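Local coordinates for protein proteolytically activated form of PPO4 Tyrosinase (Agaricus bisporus var. bisporus H97, PDB 4OUA) that oxidises monophenols and o-diphenols to reactive o-quinones at a two-copper centre, the initial step of melanin synthesis, at residues V84-W89 / S245-H250; A104-A109 / Q121-L126. All blocks are in the same frame, centred on the assembly; numbering follows the deposited sequence.

Interaction 1: V84-W89 / S245-H250; sequences VLFPTW and SLEAVH. With CU1 (copper (I) ion), chain D.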
# COMPACT_ATOMS: atom_id res chain seq x y z
N VAL A 84 -0.98 6.55 -16.69
CA VAL A 84 0.41 6.11 -16.71
C VAL A 84 1.13 6.30 -15.38
O VAL A 84 2.18 5.69 -15.15
CB VAL A 84 1.21 6.84 -17.81
CG1 VAL A 84 0.77 6.38 -19.19
CG2 VAL A 84 1.05 8.35 -17.67
N LEU A 85 0.58 7.14 -14.51
CA LEU A 85 1.26 7.48 -13.26
C LEU A 85 0.88 6.56 -12.10
O LEU A 85 1.36 6.74 -10.99
CB LEU A 85 0.95 8.93 -12.87
CG LEU A 85 1.51 10.01 -13.80
CD1 LEU A 85 1.29 11.38 -13.20
CD2 LEU A 85 2.99 9.77 -14.07
N PHE A 86 0.03 5.57 -12.37
CA PHE A 86 -0.48 4.69 -11.32
C PHE A 86 0.64 4.06 -10.48
O PHE A 86 0.63 4.18 -9.26
CB PHE A 86 -1.35 3.59 -11.92
CG PHE A 86 -1.72 2.52 -10.93
CD1 PHE A 86 -2.75 2.73 -10.02
CD2 PHE A 86 -1.05 1.31 -10.91
CE1 PHE A 86 -3.09 1.75 -9.10
CE2 PHE A 86 -1.39 0.33 -9.99
CZ PHE A 86 -2.41 0.55 -9.09
N PRO A 87 1.59 3.39 -11.14
CA PRO A 87 2.67 2.72 -10.41
C PRO A 87 3.52 3.68 -9.57
O PRO A 87 3.78 3.39 -8.40
CB PRO A 87 3.52 2.10 -11.53
CG PRO A 87 2.57 1.94 -12.67
CD PRO A 87 1.66 3.13 -12.59
N THR A 88 3.93 4.81 -10.14
CA THR A 88 4.84 5.72 -9.46
C THR A 88 4.15 6.49 -8.33
O THR A 88 4.75 6.71 -7.28
CB THR A 88 5.47 6.73 -10.44
OG1 THR A 88 4.44 7.45 -11.12
CG2 THR A 88 6.34 6.02 -11.45
N TRP A 89 2.91 6.89 -8.54
CA TRP A 89 2.18 7.66 -7.53
C TRP A 89 1.97 6.84 -6.27
O TRP A 89 2.01 7.38 -5.16
CB TRP A 89 0.84 8.15 -8.07
CG TRP A 89 0.09 9.00 -7.08
CD1 TRP A 89 0.11 10.37 -6.99
CD2 TRP A 89 -0.77 8.55 -6.03
NE1 TRP A 89 -0.69 10.79 -5.96
CE2 TRP A 89 -1.25 9.69 -5.35
CE3 TRP A 89 -1.20 7.29 -5.60
CZ2 TRP A 89 -2.12 9.61 -4.27
CZ3 TRP A 89 -2.06 7.21 -4.53
CH2 TRP A 89 -2.51 8.36 -3.87
N SER A 245 -2.12 -5.44 -17.03
CA SER A 245 -1.39 -4.34 -16.41
C SER A 245 -1.18 -4.56 -14.92
O SER A 245 -1.85 -5.39 -14.30
CB SER A 245 -2.13 -3.01 -16.63
OG SER A 245 -3.39 -3.03 -15.99
N LEU A 246 -0.23 -3.82 -14.35
CA LEU A 246 0.03 -3.86 -12.92
C LEU A 246 -1.22 -3.51 -12.13
O LEU A 246 -1.44 -4.02 -11.03
CB LEU A 246 1.17 -2.91 -12.55
CG LEU A 246 1.60 -2.82 -11.09
CD1 LEU A 246 2.43 -4.03 -10.67
CD2 LEU A 246 2.37 -1.53 -10.82
N GLU A 247 -2.04 -2.63 -12.70
CA GLU A 247 -3.24 -2.14 -12.02
C GLU A 247 -4.41 -3.10 -12.16
O GLU A 247 -5.18 -3.30 -11.22
CB GLU A 247 -3.63 -0.76 -12.56
CG GLU A 247 -4.81 -0.14 -11.84
CD GLU A 247 -5.20 1.21 -12.42
OE1 GLU A 247 -4.79 1.52 -13.55
OE2 GLU A 247 -5.93 1.96 -11.73
N ALA A 248 -4.55 -3.69 -13.34
CA ALA A 248 -5.63 -4.64 -13.61
C ALA A 248 -5.57 -5.81 -12.64
O ALA A 248 -6.58 -6.18 -12.03
CB ALA A 248 -5.56 -5.13 -15.05
N VAL A 249 -4.39 -6.40 -12.50
CA VAL A 249 -4.16 -7.49 -11.56
C VAL A 249 -4.36 -7.00 -10.13
O VAL A 249 -4.77 -7.75 -9.25
CB VAL A 249 -2.74 -8.07 -11.71
CG1 VAL A 249 -2.51 -9.18 -10.69
CG2 VAL A 249 -2.53 -8.59 -13.13
N HIS A 250 -4.05 -5.67 -9.93
CA HIS A 250 -4.17 -5.02 -8.64
C HIS A 250 -5.63 -4.82 -8.23
O HIS A 250 -5.96 -4.81 -7.04
CB HIS A 250 -3.44 -3.67 -8.67
CG HIS A 250 -4.06 -2.62 -7.81
ND1 HIS A 250 -4.97 -1.71 -8.29
CD2 HIS A 250 -3.89 -2.33 -6.50
CE1 HIS A 250 -5.35 -0.90 -7.31
NE2 HIS A 250 -4.71 -1.26 -6.21
CU CU1 D . -5.45 -0.05 -4.84
O HOH W 1 -6.19 1.95 -5.62

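Interaction 2: A104-A109 / Q121-L126; sequences AAKGIA and QAAEDL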
# COMPACT_ATOMS: atom_id res chain seq x y z
N ALA A 104 5.95 7.03 14.40
CA ALA A 104 5.15 6.62 15.55
C ALA A 104 5.83 5.46 16.27
O ALA A 104 5.77 5.35 17.50
CB ALA A 104 3.75 6.22 15.12
N ALA A 105 6.49 4.60 15.50
CA ALA A 105 7.16 3.42 16.05
C ALA A 105 8.39 3.80 16.86
O ALA A 105 8.83 3.06 17.73
CB ALA A 105 7.53 2.46 14.94
N LYS A 106 8.96 4.97 16.56
CA LYS A 106 10.10 5.47 17.31
C LYS A 106 9.69 5.88 18.72
O LYS A 106 10.36 5.54 19.69
CB LYS A 106 10.74 6.66 16.58
CG LYS A 106 11.53 6.29 15.35
CD LYS A 106 12.12 7.52 14.68
CE LYS A 106 13.00 7.15 13.50
NZ LYS A 106 13.53 8.35 12.81
N GLY A 107 8.58 6.60 18.81
CA GLY A 107 8.04 7.00 20.10
C GLY A 107 7.61 5.80 20.90
O GLY A 107 7.66 5.79 22.13
N ILE A 108 7.17 4.76 20.19
CA ILE A 108 6.78 3.51 20.83
C ILE A 108 7.99 2.82 21.45
O ILE A 108 7.92 2.31 22.56
CB ILE A 108 6.11 2.55 19.83
CG1 ILE A 108 4.82 3.15 19.29
CG2 ILE A 108 5.85 1.20 20.48
CD1 ILE A 108 3.80 3.48 20.36
N ALA A 109 9.10 2.83 20.72
CA ALA A 109 10.32 2.15 21.14
C ALA A 109 10.96 2.80 22.37
O ALA A 109 11.86 2.24 22.98
CB ALA A 109 11.32 2.10 20.00
N GLN A 121 16.42 0.14 17.54
CA GLN A 121 16.98 -0.34 16.29
C GLN A 121 15.92 -1.00 15.42
O GLN A 121 15.92 -0.86 14.20
CB GLN A 121 18.13 -1.31 16.54
CG GLN A 121 18.80 -1.83 15.28
CD GLN A 121 19.46 -0.72 14.49
OE1 GLN A 121 20.50 -0.20 14.88
NE2 GLN A 121 18.86 -0.36 13.36
N ALA A 122 15.01 -1.72 16.06
CA ALA A 122 13.92 -2.39 15.36
C ALA A 122 13.02 -1.37 14.67
O ALA A 122 12.55 -1.60 13.55
CB ALA A 122 13.11 -3.25 16.32
N ALA A 123 12.78 -0.25 15.34
CA ALA A 123 11.98 0.83 14.77
C ALA A 123 12.70 1.43 13.57
O ALA A 123 12.08 1.81 12.58
CB ALA A 123 11.70 1.89 15.82
N GLU A 124 14.03 1.50 13.68
CA GLU A 124 14.86 2.02 12.60
C GLU A 124 14.80 1.11 11.37
O GLU A 124 14.87 1.58 10.24
CB GLU A 124 16.30 2.17 13.07
CG GLU A 124 16.51 3.27 14.09
CD GLU A 124 16.34 4.66 13.50
OE1 GLU A 124 16.63 4.83 12.30
OE2 GLU A 124 15.91 5.57 14.24
N ASP A 125 14.69 -0.19 11.60
CA ASP A 125 14.64 -1.17 10.52
C ASP A 125 13.21 -1.42 10.05
O ASP A 125 12.99 -2.08 9.04
CB ASP A 125 15.27 -2.49 10.95
CG ASP A 125 16.72 -2.34 11.36
OD1 ASP A 125 17.36 -1.35 10.94
OD2 ASP A 125 17.23 -3.22 12.09
N LEU A 126 12.24 -0.88 10.79
CA LEU A 126 10.83 -1.13 10.50
C LEU A 126 10.42 -0.60 9.13
O LEU A 126 10.65 0.57 8.81
CB LEU A 126 9.94 -0.52 11.58
CG LEU A 126 8.45 -0.77 11.39
CD1 LEU A 126 8.16 -2.26 11.33
CD2 LEU A 126 7.65 -0.12 12.51

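Interaction 1: V84-W89 / S245-H250
F86 and E247 both carry CG anti to the backbone N, which starts each side chain toward the facing segment; E247 continues extended beyond CG, over the F86 ring. E247 lies over one face of the phenyl ring: its CG sits 3.7 Å from the ring centroid, a CH-pi contact only 11° off the ring normal. E247 CB is 3.6 Å from F86 CE2. At the far end of the side chain, E247 OE2 comes near F86 CD1. The carboxylate continues the same layer, its plane turned by 17° from that of the ring and stacked on it. OE1 accepts from the backbone N atoms of H235 and S82, two bonds that satisfy this oxygen and are consistent with a fixed orientation of the carboxylate over the ring.

Both helix starts belong to the central helical domain of tyrosinase, in which six histidines, several of them on helices, bind the two copper ions of a type 3 centre. H250, one turn beyond L246, binds one copper ion through NE2 at 2.0 Å; H254 and H282 are the other protein ligands of that ion. F86 packs against the imidazole: F86 CZ stands over one face of the H250 ring, offset toward its rim and 3.5 Å from H250 ND1. The two rings are oblique, with planes at 55°. In the plane of the imidazole, ND1 gives a weak hydrogen bond to E247 O, so E247, which layers on F86, may also help to orient the copper ligand through its backbone. Beside this group P87 and L246 slide past each other in opposite directions, CB of the proline meeting L246 CD2 at 3.9 Å, while that same methyl approaches the edge of the F86 ring.

Interaction 2: A104-A109 / Q121-L126
A123 CB occupies the apolar centre of the contact, facing A105 CB at 4.3 Å and A109 CB at 4.2 Å, two alanines one helical turn apart. The segments form the antiparallel limbs of a helical hairpin within the central domain of tyrosinase: their axes approach to 8.8 Å and their directions differ by 170°. Small residues permit this spacing, and where K106 and A123 lie abreast the CA atoms are 5.6 Å apart. The methyl of A123 consequently reaches the main chain of the facing helix as well as its side chains, lying 3.6 Å from A105 O.

Just beyond the C-terminal end of helix 116-125, L126 extends the apolar strip. Its CG is anti to the backbone N (chi1 -178°), and the CD2 branch meets A105 CB at 3.5 Å. A105 is thus covered by both A123 and L126. I108, A122 and D125 touch helix 25-39, which places the hairpin against a third helix.

At the polar edge K106 and E124 reach across from positions whose CB atoms do not face the partner helix. The lysine chain is extended beyond CG, whereas the glutamate bends at chi2 (-70°), and its carboxyl end comes back to meet the lysine. Both side chains also touch T9. The ion pair itself is long, and the placement of the ammonium group is uncertain; the nearer approach is made by the aliphatic part of the lysine, with K106 CE 3.4 Å from E124 OE2.

Overall arrangement
Helix 86-109 joins the two contacts: interaction 1 uses its start and interaction 2 its C-terminal part. Their centres are 30 Å apart, on opposite sides of the chain's centre, and their nearest atoms are about 18 Å apart, so they do not touch. Interaction 1 belongs to the dicopper site, holding one ligand of one copper while the F86 side chain lies about 5 Å from the other. Interaction 2 lies away from the metals; a bound 6-tungstotellurate lies about 10 Å from the A109 side chain. In sequence, the short hairpin of interaction 2 falls within the 155 residues separating 84-89 from 245-250.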